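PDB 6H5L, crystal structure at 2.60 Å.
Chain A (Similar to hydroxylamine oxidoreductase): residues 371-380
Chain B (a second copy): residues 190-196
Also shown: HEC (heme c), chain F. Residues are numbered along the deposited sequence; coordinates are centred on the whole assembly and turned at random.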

# COMPACT_ATOMS: atom_id res chain seq x y z
N PHE A 371 43.67 -4.41 40.11
CA PHE A 371 44.89 -4.53 40.91
C PHE A 371 44.80 -3.66 42.16
O PHE A 371 45.14 -4.11 43.26
CB PHE A 371 46.11 -4.15 40.07
CG PHE A 371 46.50 -5.20 39.07
CD1 PHE A 371 46.43 -6.55 39.39
CD2 PHE A 371 46.94 -4.84 37.80
CE1 PHE A 371 46.79 -7.51 38.47
CE2 PHE A 371 47.30 -5.81 36.88
CZ PHE A 371 47.23 -7.14 37.22
N GLN A 372 44.35 -2.42 42.01
CA GLN A 372 44.24 -1.54 43.17
C GLN A 372 43.06 -1.92 44.06
O GLN A 372 43.12 -1.71 45.27
CB GLN A 372 44.14 -0.08 42.71
CG GLN A 372 42.88 0.27 41.94
CD GLN A 372 41.73 0.69 42.84
OE1 GLN A 372 41.92 1.45 43.79
NE2 GLN A 372 40.53 0.20 42.55
N ALA A 373 42.00 -2.49 43.48
CA ALA A 373 40.87 -2.91 44.29
C ALA A 373 41.21 -4.14 45.12
O ALA A 373 40.88 -4.21 46.31
CB ALA A 373 39.66 -3.18 43.40
N HIS A 374 41.89 -5.13 44.51
CA HIS A 374 42.37 -6.27 45.29
C HIS A 374 43.40 -5.86 46.33
O HIS A 374 43.45 -6.45 47.41
CB HIS A 374 42.95 -7.33 44.36
CG HIS A 374 41.95 -8.36 43.91
ND1 HIS A 374 41.40 -8.38 42.65
CD2 HIS A 374 41.40 -9.41 44.57
CE1 HIS A 374 40.56 -9.39 42.55
NE2 HIS A 374 40.54 -10.03 43.71
N THR A 375 44.22 -4.86 46.02
CA THR A 375 45.14 -4.32 47.01
C THR A 375 44.37 -3.69 48.17
O THR A 375 44.72 -3.90 49.34
CB THR A 375 46.07 -3.28 46.37
OG1 THR A 375 46.94 -3.94 45.44
CG2 THR A 375 46.91 -2.57 47.43
N LEU A 376 43.32 -2.93 47.86
CA LEU A 376 42.52 -2.31 48.91
C LEU A 376 41.85 -3.36 49.79
O LEU A 376 41.76 -3.20 51.01
CB LEU A 376 41.47 -1.39 48.29
CG LEU A 376 40.61 -0.55 49.24
CD1 LEU A 376 41.47 0.40 50.05
CD2 LEU A 376 39.54 0.21 48.47
N ALA A 377 41.38 -4.45 49.18
CA ALA A 377 40.75 -5.52 49.95
C ALA A 377 41.78 -6.24 50.82
O ALA A 377 41.48 -6.62 51.96
CB ALA A 377 40.05 -6.50 49.02
N ASP A 378 42.99 -6.44 50.31
CA ASP A 378 44.04 -7.09 51.09
C ASP A 378 44.42 -6.26 52.31
O ASP A 378 44.66 -6.81 53.39
CB ASP A 378 45.26 -7.35 50.21
CG ASP A 378 46.49 -7.73 51.02
OD1 ASP A 378 46.46 -8.78 51.69
OD2 ASP A 378 47.48 -6.97 50.99
N GLN A 379 44.48 -4.93 52.16
CA GLN A 379 44.80 -4.07 53.29
C GLN A 379 43.72 -4.15 54.36
O GLN A 379 44.02 -4.13 55.56
CB GLN A 379 44.99 -2.63 52.82
CG GLN A 379 46.22 -2.43 51.95
CD GLN A 379 46.17 -1.14 51.15
OE1 GLN A 379 45.09 -0.59 50.90
NE2 GLN A 379 47.33 -0.66 50.73
N ALA A 380 42.45 -4.25 53.95
CA ALA A 380 41.37 -4.39 54.92
C ALA A 380 41.42 -5.75 55.61
O ALA A 380 41.14 -5.85 56.81
CB ALA A 380 40.02 -4.19 54.23
FE HEC F . 31.82 14.36 40.08
CHA HEC F . 29.86 16.94 41.10
CHB HEC F . 34.48 15.56 41.66
CHC HEC F . 33.31 11.19 39.99
CHD HEC F . 29.48 13.26 37.89
NA HEC F . 32.12 15.98 41.17
C1A HEC F . 31.18 16.93 41.52
C2A HEC F . 31.84 17.88 42.40
C3A HEC F . 33.11 17.49 42.55
C4A HEC F . 33.32 16.29 41.78
CMA HEC F . 34.18 18.21 43.40
CAA HEC F . 31.21 19.13 43.06
CBA HEC F . 30.70 20.09 41.99
CGA HEC F . 31.80 21.05 41.62
O1A HEC F . 32.08 21.16 40.40
O2A HEC F . 32.40 21.68 42.52
NB HEC F . 33.62 13.52 40.65
C1B HEC F . 34.52 14.20 41.44
C2B HEC F . 35.48 13.26 41.97
C3B HEC F . 35.15 12.03 41.51
C4B HEC F . 33.97 12.19 40.67
CMB HEC F . 36.63 13.72 42.90
CAB HEC F . 35.79 10.62 41.72
CBB HEC F . 37.26 10.57 42.19
NC HEC F . 31.49 12.55 39.09
C1C HEC F . 32.16 11.35 39.25
C2C HEC F . 31.38 10.31 38.60
C3C HEC F . 30.38 10.90 37.93
C4C HEC F . 30.39 12.31 38.28
CMC HEC F . 31.87 8.85 38.43
CAC HEC F . 29.32 10.23 37.02
CBC HEC F . 28.47 9.21 37.80
ND HEC F . 29.94 15.01 39.58
C1D HEC F . 29.15 14.40 38.61
C2D HEC F . 27.92 15.15 38.47
C3D HEC F . 28.04 16.31 39.48
C4D HEC F . 29.32 16.13 40.12
CMD HEC F . 26.76 14.83 37.51
CAD HEC F . 27.02 17.43 39.78
CBD HEC F . 25.64 16.86 40.07
CGD HEC F . 24.69 17.99 40.35
O1D HEC F . 25.18 19.14 40.50
O2D HEC F . 23.46 17.75 40.41
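Chain B 190-196: RGYLYGQ

Residues 190-196 of chain B lie as an irregular, turning segment against one side of a helix in a second copy of the same protein. The chain A stretch, 371-380, is helical throughout, its backbone held by successive hydrogen bonds such as Leu A376 N to Gln A372 O at 2.9 Å. Chain B has no single axis to set against that helix, but from Arg B190 to Gln B196 its backbone runs across the helix while drifting toward the helix N-terminal end. Gly B191 leaves the helical conformation at the end of a preceding helix, in a Schellman motif, and a short 3-10 segment follows at Tyr B194 and Gly B195. Its turn is marked by a weak hydrogen bond from Gly B195 N to Tyr B192 O, 3.2 Å, and Gln B196 then takes the N-cap position before another helix. The backbones come nearest at Gln A372 and Tyr B192, whose CA atoms are 5.8 Å apart.

These same two residues cover the most surface, each losing 94 Å² to the other stretch, out of 290 Å² buried on both sides together. Gln A372 directs its CA-to-CB bond toward chain B, and its side chain, with chi1 and chi2 both p, meets several residues of the turn. Its CB lies 3.5 Å from Gly B191 O, its OE1 is 3.6 Å from Tyr B192 CD1 at the edge of the ring, and its NE2 is 3.4 Å from Gly B195 CA. Glutamine suits this buried place because it joins an aliphatic stem, which can pack on backbone, to an amide that can still be satisfied: OE1 is hydrogen-bonded elsewhere in the structure.

Tyr B192 reaches along the helix in the direction of its C-terminal end. Its CA-to-CB bond points sideways, yet the end of the side chain comes nearer to chain A. With chi1 in m, the ring extends past Leu A376, whose CD1 packs 3.9 Å from Tyr B192 CE1, and carries its hydroxyl to Gln A379. There Tyr B192 OH donates a very short hydrogen bond to Gln A379 OE1, 2.4 Å away. A tyrosine fits because its flat ring offers carbon to the leucine while its hydroxyl meets a polar group farther along. Gln A372, Leu A376 and Gln A379 recur at the three- and four-residue spacing that brings side chains onto one side of a helix, so one long aromatic side chain can span them.

The glycines allow the backbone to follow this path. Gly B191 has a positive phi of 94°, where a CB would be jammed against the carbonyl oxygen of the preceding residue; that strain is within its own chain, since an ideal CB would have nothing of the chain A stretch within 5.5 Å. At Gly B195 the constraint comes from across the contact: an ideal CB would lie 2.6 Å from Gln A372 OE1, a clash. The bare CA therefore leaves room for the glutamine amide.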

# COMPACT_ATOMS: atom_id res chain seq x y z
N ARG B 190 48.69 7.10 47.05
CA ARG B 190 48.59 5.87 47.83
C ARG B 190 48.35 4.64 46.97
O ARG B 190 48.16 3.55 47.52
CB ARG B 190 47.48 6.01 48.87
CG ARG B 190 47.53 7.34 49.61
CD ARG B 190 46.78 7.29 50.92
NE ARG B 190 47.10 8.46 51.74
CZ ARG B 190 47.05 8.47 53.07
NH1 ARG B 190 47.36 9.57 53.73
NH2 ARG B 190 46.70 7.38 53.73
N GLY B 191 48.35 4.78 45.65
CA GLY B 191 48.18 3.65 44.76
C GLY B 191 46.76 3.37 44.31
O GLY B 191 46.51 2.29 43.78
N TYR B 192 45.84 4.32 44.49
CA TYR B 192 44.45 4.15 44.08
C TYR B 192 44.07 5.11 42.96
O TYR B 192 42.93 5.57 42.89
CB TYR B 192 43.50 4.33 45.27
CG TYR B 192 43.94 3.62 46.53
CD1 TYR B 192 43.98 2.23 46.59
CD2 TYR B 192 44.30 4.34 47.66
CE1 TYR B 192 44.38 1.58 47.75
CE2 TYR B 192 44.69 3.70 48.82
CZ TYR B 192 44.73 2.32 48.86
OH TYR B 192 45.13 1.68 50.01
N LEU B 193 45.02 5.42 42.08
CA LEU B 193 44.73 6.33 40.97
C LEU B 193 43.64 5.76 40.07
O LEU B 193 42.70 6.47 39.71
CB LEU B 193 46.01 6.59 40.16
CG LEU B 193 45.80 7.31 38.83
CD1 LEU B 193 45.39 8.76 39.04
CD2 LEU B 193 47.03 7.21 37.95
N TYR B 194 43.75 4.49 39.70
CA TYR B 194 42.79 3.87 38.81
C TYR B 194 41.51 3.44 39.51
O TYR B 194 40.58 2.99 38.83
CB TYR B 194 43.43 2.69 38.08
CG TYR B 194 44.35 3.13 36.97
CD1 TYR B 194 43.87 3.35 35.69
CD2 TYR B 194 45.71 3.33 37.21
CE1 TYR B 194 44.71 3.76 34.68
CE2 TYR B 194 46.55 3.74 36.20
CZ TYR B 194 46.05 3.95 34.94
OH TYR B 194 46.90 4.36 33.93
N GLY B 195 41.44 3.55 40.84
CA GLY B 195 40.16 3.44 41.51
C GLY B 195 39.21 4.56 41.15
O GLY B 195 37.99 4.41 41.32
N GLN B 196 39.74 5.67 40.64
CA GLN B 196 38.94 6.79 40.14
C GLN B 196 38.66 6.67 38.65
O GLN B 196 38.53 7.69 37.96
CB GLN B 196 39.66 8.10 40.47
CG GLN B 196 40.03 8.21 41.94
CD GLN B 196 40.89 9.42 42.25
OE1 GLN B 196 40.61 10.17 43.18
NE2 GLN B 196 41.95 9.60 41.47
O HOH W 1 30.72 13.43 41.62